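Local coordinates for putative creatinine amidohydrolase (Bacteroides fragilis, PDB 3LUB), which binds two zinc ions and probably acts as a hydrolase of carbon-nitrogen bonds in linear amides, as a member of the creatininase superfamily, at residues F[92-106]-F[127-141]. Residues are numbered along the deposited sequence; the frame is centred on the assembly and turned at random.
Sequences YATQQAILEDIVSSL and GMIRDLAFEYPDFLI
Selenomethionine Met128 fits as a knob into a hole formed by Tyr92, Gln95, Gln96 and Leu99. Its methyl CE lies over one face of the Tyr92 ring, 3.6 Å from the centroid, in a CH-pi contact. The bend at chi3 (-146°) brings CE there, while SE rests 3.8 Å from Gln96 CA. Tyr92 OH takes a weak hydrogen bond from Met128 N. Further along, Leu99 CG meets Leu132 CD1 at 3.6 Å.

Val103 divides its branches. CG1 sits over a face of both Tyr136 and Phe139, 4.0 Å from the first centroid and off-centre, but straight above the middle of the second. CG2 touches Leu132 CD1 and Ile141 CD1. This packed side continues onto strand 113-118, where Leu99 and Ile141 touch Ile116. Helix 126-135 forms the beta-alpha-beta crossover between parallel strands 113-118 and 140-145. Helix 92-108 packs beside it, with the axes at 41°.

The other side is wet. Water 1 joins Gln96 NE2 to Asp131 OD2. Water 2 donates to both Glu100 OE2 and Glu135 OE2; these like-charged oxygens lie 3.9 Å apart. Within its own helix, Gln96 NE2 donates a hydrogen bond to Glu100 OE2, from above the carboxylate plane. His89 of the second subunit bonds Asp131 OD1. Contacts across the packed side are mainly apolar. On the wet side, bridging water probably eases the approach of Glu100 and Glu135, and Arg91 of the third subunit supplies a counter-charge to Glu100 OE1.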
loop_
_atom_site.group_PDB
_atom_site.type_symbol
_atom_site.label_atom_id
_atom_site.label_comp_id
_atom_site.label_asym_id
_atom_site.label_seq_id
_atom_site.Cartn_x
_atom_site.Cartn_y
_atom_site.Cartn_z
ATOM N N TYR F 92 -7.444 2.041 10.038
ATOM C CA TYR F 92 -7.053 0.685 10.434
ATOM C C TYR F 92 -5.680 0.318 9.865
ATOM O O TYR F 92 -4.910 -0.341 10.520
ATOM C CB TYR F 92 -8.116 -0.324 9.949
ATOM C CG TYR F 92 -7.975 -1.748 10.511
ATOM C CD1 TYR F 92 -7.008 -2.660 10.012
ATOM C CD2 TYR F 92 -8.793 -2.179 11.539
ATOM C CE1 TYR F 92 -6.876 -3.957 10.545
ATOM C CE2 TYR F 92 -8.678 -3.484 12.055
ATOM C CZ TYR F 92 -7.726 -4.351 11.545
ATOM O OH TYR F 92 -7.639 -5.599 12.096
ATOM N N ALA F 93 -5.395 0.697 8.616
ATOM C CA ALA F 93 -4.118 0.365 7.964
ATOM C C ALA F 93 -2.950 1.032 8.662
ATOM O O ALA F 93 -1.842 0.487 8.740
ATOM C CB ALA F 93 -4.149 0.743 6.457
ATOM N N THR F 94 -3.186 2.219 9.181
ATOM C CA THR F 94 -2.170 2.979 9.877
ATOM C C THR F 94 -1.864 2.271 11.180
ATOM O O THR F 94 -0.706 2.129 11.536
ATOM C CB THR F 94 -2.647 4.421 10.173
ATOM O OG1 THR F 94 -2.951 5.086 8.951
ATOM C CG2 THR F 94 -1.574 5.216 10.962
ATOM N N GLN F 95 -2.918 1.858 11.896
ATOM C CA GLN F 95 -2.774 1.094 13.148
ATOM C C GLN F 95 -2.030 -0.194 12.886
ATOM O O GLN F 95 -1.159 -0.579 13.628
ATOM C CB GLN F 95 -4.124 0.792 13.792
ATOM C CG GLN F 95 -4.863 2.020 14.306
ATOM C CD GLN F 95 -6.170 1.685 14.997
ATOM O OE1 GLN F 95 -6.994 0.937 14.478
ATOM N NE2 GLN F 95 -6.379 2.264 16.151
ATOM N N GLN F 96 -2.382 -0.862 11.806
ATOM C CA GLN F 96 -1.759 -2.142 11.505
ATOM C C GLN F 96 -0.279 -1.939 11.213
ATOM O O GLN F 96 0.547 -2.730 11.609
ATOM C CB GLN F 96 -2.486 -2.814 10.351
ATOM C CG GLN F 96 -1.895 -4.138 9.941
ATOM C CD GLN F 96 -2.685 -4.816 8.827
ATOM O OE1 GLN F 96 -3.873 -5.110 8.977
ATOM N NE2 GLN F 96 -2.007 -5.103 7.713
ATOM N N ALA F 97 0.067 -0.882 10.517
ATOM C CA ALA F 97 1.454 -0.568 10.246
ATOM C C ALA F 97 2.215 -0.344 11.542
ATOM O O ALA F 97 3.335 -0.790 11.669
ATOM C CB ALA F 97 1.571 0.682 9.346
ATOM N N ILE F 98 1.594 0.360 12.496
ATOM C CA ILE F 98 2.184 0.595 13.813
ATOM C C ILE F 98 2.488 -0.730 14.517
ATOM O O ILE F 98 3.629 -0.953 14.941
ATOM C CB ILE F 98 1.280 1.500 14.711
ATOM C CG1 ILE F 98 1.286 2.952 14.175
ATOM C CG2 ILE F 98 1.779 1.479 16.160
ATOM C CD1 ILE F 98 0.141 3.832 14.709
ATOM N N LEU F 99 1.477 -1.599 14.623
ATOM C CA LEU F 99 1.629 -2.902 15.309
ATOM C C LEU F 99 2.649 -3.795 14.607
ATOM O O LEU F 99 3.444 -4.460 15.259
ATOM C CB LEU F 99 0.289 -3.645 15.400
ATOM C CG LEU F 99 0.221 -4.971 16.184
ATOM C CD1 LEU F 99 0.713 -4.783 17.633
ATOM C CD2 LEU F 99 -1.167 -5.516 16.167
ATOM N N GLU F 100 2.640 -3.809 13.280
ATOM C CA GLU F 100 3.693 -4.481 12.507
ATOM C C GLU F 100 5.068 -4.027 12.922
ATOM O O GLU F 100 5.956 -4.851 13.131
ATOM C CB GLU F 100 3.497 -4.256 10.993
ATOM C CG GLU F 100 2.285 -5.057 10.467
ATOM C CD GLU F 100 1.941 -4.816 9.004
ATOM O OE1 GLU F 100 2.442 -3.842 8.434
ATOM O OE2 GLU F 100 1.146 -5.629 8.451
ATOM N N ASP F 101 5.261 -2.711 13.050
ATOM C CA ASP F 101 6.593 -2.189 13.378
ATOM C C ASP F 101 6.990 -2.533 14.817
ATOM O O ASP F 101 8.134 -2.860 15.061
ATOM C CB ASP F 101 6.715 -0.680 13.092
ATOM C CG ASP F 101 6.741 -0.360 11.594
ATOM O OD1 ASP F 101 6.857 -1.274 10.766
ATOM O OD2 ASP F 101 6.632 0.815 11.241
ATOM N N ILE F 102 6.043 -2.507 15.743
ATOM C CA ILE F 102 6.294 -2.846 17.138
ATOM C C ILE F 102 6.667 -4.320 17.276
ATOM O O ILE F 102 7.655 -4.652 17.932
ATOM C CB ILE F 102 5.050 -2.510 18.053
ATOM C CG1 ILE F 102 4.824 -0.994 18.057
ATOM C CG2 ILE F 102 5.230 -3.111 19.498
ATOM C CD1 ILE F 102 3.551 -0.525 18.740
ATOM N N VAL F 103 5.897 -5.191 16.638
ATOM C CA VAL F 103 6.113 -6.639 16.699
ATOM C C VAL F 103 7.427 -7.067 16.017
ATOM O O VAL F 103 8.176 -7.876 16.555
ATOM C CB VAL F 103 4.926 -7.402 16.072
ATOM C CG1 VAL F 103 5.271 -8.888 15.876
ATOM C CG2 VAL F 103 3.675 -7.223 16.929
ATOM N N SER F 104 7.706 -6.509 14.846
ATOM C CA SER F 104 8.963 -6.727 14.179
ATOM C C SER F 104 10.148 -6.456 15.099
ATOM O O SER F 104 11.079 -7.282 15.183
ATOM C CB SER F 104 9.062 -5.839 12.924
ATOM O OG SER F 104 10.297 -6.041 12.264
ATOM N N SER F 105 10.139 -5.283 15.728
ATOM C CA SER F 105 11.197 -4.888 16.674
ATOM C C SER F 105 11.280 -5.802 17.883
ATOM O O SER F 105 12.328 -6.379 18.153
ATOM C CB SER F 105 10.995 -3.444 17.122
ATOM O OG SER F 105 11.340 -2.564 16.071
ATOM N N LEU F 106 10.162 -5.988 18.573
ATOM C CA LEU F 106 10.133 -6.900 19.730
ATOM C C LEU F 106 10.585 -8.337 19.373
ATOM O O LEU F 106 11.239 -9.011 20.146
ATOM C CB LEU F 106 8.746 -6.945 20.360
ATOM C CG LEU F 106 8.130 -5.669 20.942
ATOM C CD1 LEU F 106 6.735 -5.982 21.398
ATOM C CD2 LEU F 106 8.923 -5.091 22.082
ATOM N N GLY F 127 -8.305 -8.774 13.443
ATOM C CA GLY F 127 -7.746 -8.929 12.084
ATOM C C GLY F 127 -6.220 -8.784 12.020
ATOM O O GLY F 127 -5.546 -9.582 11.372
HETATM N N MSE F 128 -5.665 -7.781 12.698
HETATM C CA MSE F 128 -4.224 -7.562 12.707
HETATM C C MSE F 128 -3.496 -8.749 13.327
HETATM O O MSE F 128 -2.437 -9.146 12.863
HETATM C CB MSE F 128 -3.873 -6.345 13.540
HETATM C CG MSE F 128 -4.426 -5.058 13.058
HETATM SE SE MSE F 128 -3.987 -3.540 14.184
HETATM C CE MSE F 128 -5.639 -2.687 13.840
ATOM N N ILE F 129 -4.075 -9.270 14.399
ATOM C CA ILE F 129 -3.523 -10.400 15.131
ATOM C C ILE F 129 -3.550 -11.653 14.262
ATOM O O ILE F 129 -2.528 -12.328 14.126
ATOM C CB ILE F 129 -4.261 -10.593 16.497
ATOM C CG1 ILE F 129 -3.885 -9.450 17.465
ATOM C CG2 ILE F 129 -3.908 -11.910 17.165
ATOM C CD1 ILE F 129 -4.667 -9.463 18.801
ATOM N N ARG F 130 -4.694 -11.937 13.629
ATOM C CA ARG F 130 -4.771 -13.037 12.669
ATOM C C ARG F 130 -3.678 -12.911 11.606
ATOM O O ARG F 130 -2.933 -13.856 11.361
ATOM C CB ARG F 130 -6.145 -13.083 11.979
ATOM C CG ARG F 130 -7.249 -13.613 12.868
ATOM C CD ARG F 130 -8.535 -13.947 12.076
ATOM N NE ARG F 130 -9.430 -14.752 12.916
ATOM C CZ ARG F 130 -10.373 -14.237 13.707
ATOM N NH1 ARG F 130 -10.615 -12.936 13.730
ATOM N NH2 ARG F 130 -11.103 -15.045 14.467
ATOM N N ASP F 131 -3.564 -11.740 10.984
ATOM C CA ASP F 131 -2.544 -11.571 9.927
ATOM C C ASP F 131 -1.091 -11.704 10.439
ATOM O O ASP F 131 -0.215 -12.262 9.758
ATOM C CB ASP F 131 -2.736 -10.223 9.207
ATOM C CG ASP F 131 -4.007 -10.185 8.360
ATOM O OD1 ASP F 131 -4.633 -11.253 8.131
ATOM O OD2 ASP F 131 -4.371 -9.067 7.915
ATOM N N LEU F 132 -0.827 -11.183 11.623
ATOM C CA LEU F 132 0.513 -11.284 12.221
ATOM C C LEU F 132 0.815 -12.702 12.691
ATOM O O LEU F 132 1.967 -13.089 12.768
ATOM C CB LEU F 132 0.666 -10.284 13.359
ATOM C CG LEU F 132 1.009 -8.855 12.927
ATOM C CD1 LEU F 132 0.727 -7.882 14.059
ATOM C CD2 LEU F 132 2.454 -8.763 12.504
ATOM N N ALA F 133 -0.225 -13.487 12.978
ATOM C CA ALA F 133 -0.078 -14.902 13.403
ATOM C C ALA F 133 0.585 -15.766 12.337
ATOM O O ALA F 133 1.256 -16.715 12.644
ATOM C CB ALA F 133 -1.448 -15.503 13.788
ATOM N N PHE F 134 0.386 -15.416 11.077
ATOM C CA PHE F 134 0.981 -16.119 9.964
ATOM C C PHE F 134 2.396 -15.627 9.653
ATOM O O PHE F 134 3.240 -16.406 9.239
ATOM C CB PHE F 134 0.080 -15.965 8.729
ATOM C CG PHE F 134 -1.267 -16.639 8.871
ATOM C CD1 PHE F 134 -1.348 -17.996 9.107
ATOM C CD2 PHE F 134 -2.442 -15.921 8.760
ATOM C CE1 PHE F 134 -2.575 -18.620 9.252
ATOM C CE2 PHE F 134 -3.664 -16.538 8.905
ATOM C CZ PHE F 134 -3.733 -17.884 9.140
ATOM N N GLU F 135 2.642 -14.330 9.842
ATOM C CA GLU F 135 3.968 -13.750 9.606
ATOM C C GLU F 135 4.939 -14.121 10.716
ATOM O O GLU F 135 6.118 -14.300 10.450
ATOM C CB GLU F 135 3.943 -12.217 9.591
ATOM C CG GLU F 135 3.282 -11.500 8.442
ATOM C CD GLU F 135 3.609 -9.989 8.508
ATOM O OE1 GLU F 135 4.781 -9.609 8.221
ATOM O OE2 GLU F 135 2.716 -9.190 8.885
ATOM N N TYR F 136 4.460 -14.156 11.959
ATOM C CA TYR F 136 5.288 -14.455 13.127
ATOM C C TYR F 136 4.603 -15.560 13.928
ATOM O O TYR F 136 3.993 -15.273 14.999
ATOM C CB TYR F 136 5.433 -13.202 14.030
ATOM C CG TYR F 136 6.097 -12.001 13.365
ATOM C CD1 TYR F 136 7.481 -11.837 13.381
ATOM C CD2 TYR F 136 5.340 -11.044 12.726
ATOM C CE1 TYR F 136 8.079 -10.748 12.749
ATOM C CE2 TYR F 136 5.920 -9.961 12.093
ATOM C CZ TYR F 136 7.272 -9.809 12.123
ATOM O OH TYR F 136 7.795 -8.716 11.521
ATOM N N PRO F 137 4.663 -16.813 13.424
ATOM C CA PRO F 137 3.966 -17.941 14.079
ATOM C C PRO F 137 4.471 -18.328 15.504
ATOM O O PRO F 137 3.760 -18.987 16.241
ATOM C CB PRO F 137 4.117 -19.089 13.081
ATOM C CG PRO F 137 5.200 -18.715 12.192
ATOM C CD PRO F 137 5.362 -17.232 12.202
ATOM N N ASP F 138 5.638 -17.845 15.899
ATOM C CA ASP F 138 6.190 -18.064 17.234
ATOM C C ASP F 138 5.913 -16.912 18.238
ATOM O O ASP F 138 6.392 -16.955 19.380
ATOM C CB ASP F 138 7.717 -18.350 17.140
ATOM C CG ASP F 138 8.520 -17.240 16.402
ATOM O OD1 ASP F 138 7.946 -16.290 15.786
ATOM O OD2 ASP F 138 9.767 -17.361 16.414
ATOM N N PHE F 139 5.117 -15.913 17.826
ATOM C CA PHE F 139 4.894 -14.692 18.611
ATOM C C PHE F 139 3.427 -14.637 19.032
ATOM O O PHE F 139 2.553 -14.539 18.211
ATOM C CB PHE F 139 5.298 -13.471 17.781
ATOM C CG PHE F 139 5.521 -12.210 18.586
ATOM C CD1 PHE F 139 4.467 -11.508 19.111
ATOM C CD2 PHE F 139 6.795 -11.708 18.771
ATOM C CE1 PHE F 139 4.689 -10.357 19.848
ATOM C CE2 PHE F 139 7.011 -10.553 19.496
ATOM C CZ PHE F 139 5.972 -9.885 20.037
ATOM N N LEU F 140 3.167 -14.739 20.325
ATOM C CA LEU F 140 1.817 -14.744 20.851
ATOM C C LEU F 140 1.342 -13.308 21.097
ATOM O O LEU F 140 1.967 -12.592 21.858
ATOM C CB LEU F 140 1.814 -15.508 22.163
ATOM C CG LEU F 140 0.477 -15.689 22.877
ATOM C CD1 LEU F 140 -0.499 -16.447 21.988
ATOM C CD2 LEU F 140 0.682 -16.406 24.226
ATOM N N ILE F 141 0.236 -12.910 20.470
ATOM C CA ILE F 141 -0.381 -11.608 20.696
ATOM C C ILE F 141 -1.822 -11.794 21.170
ATOM O O ILE F 141 -2.654 -12.347 20.435
ATOM C CB ILE F 141 -0.389 -10.742 19.404
ATOM C CG1 ILE F 141 0.984 -10.720 18.739
ATOM C CG2 ILE F 141 -0.864 -9.305 19.704
ATOM C CD1 ILE F 141 1.017 -9.859 17.498
HETATM O O HOH W 1 -4.114 -6.903 6.543
HETATM O O HOH W 2 0.392 -8.003 9.094
HETATM O O HOH W 3 6.076 -6.621 10.955
HETATM O O HOH W 4 10.426 -8.791 10.748
#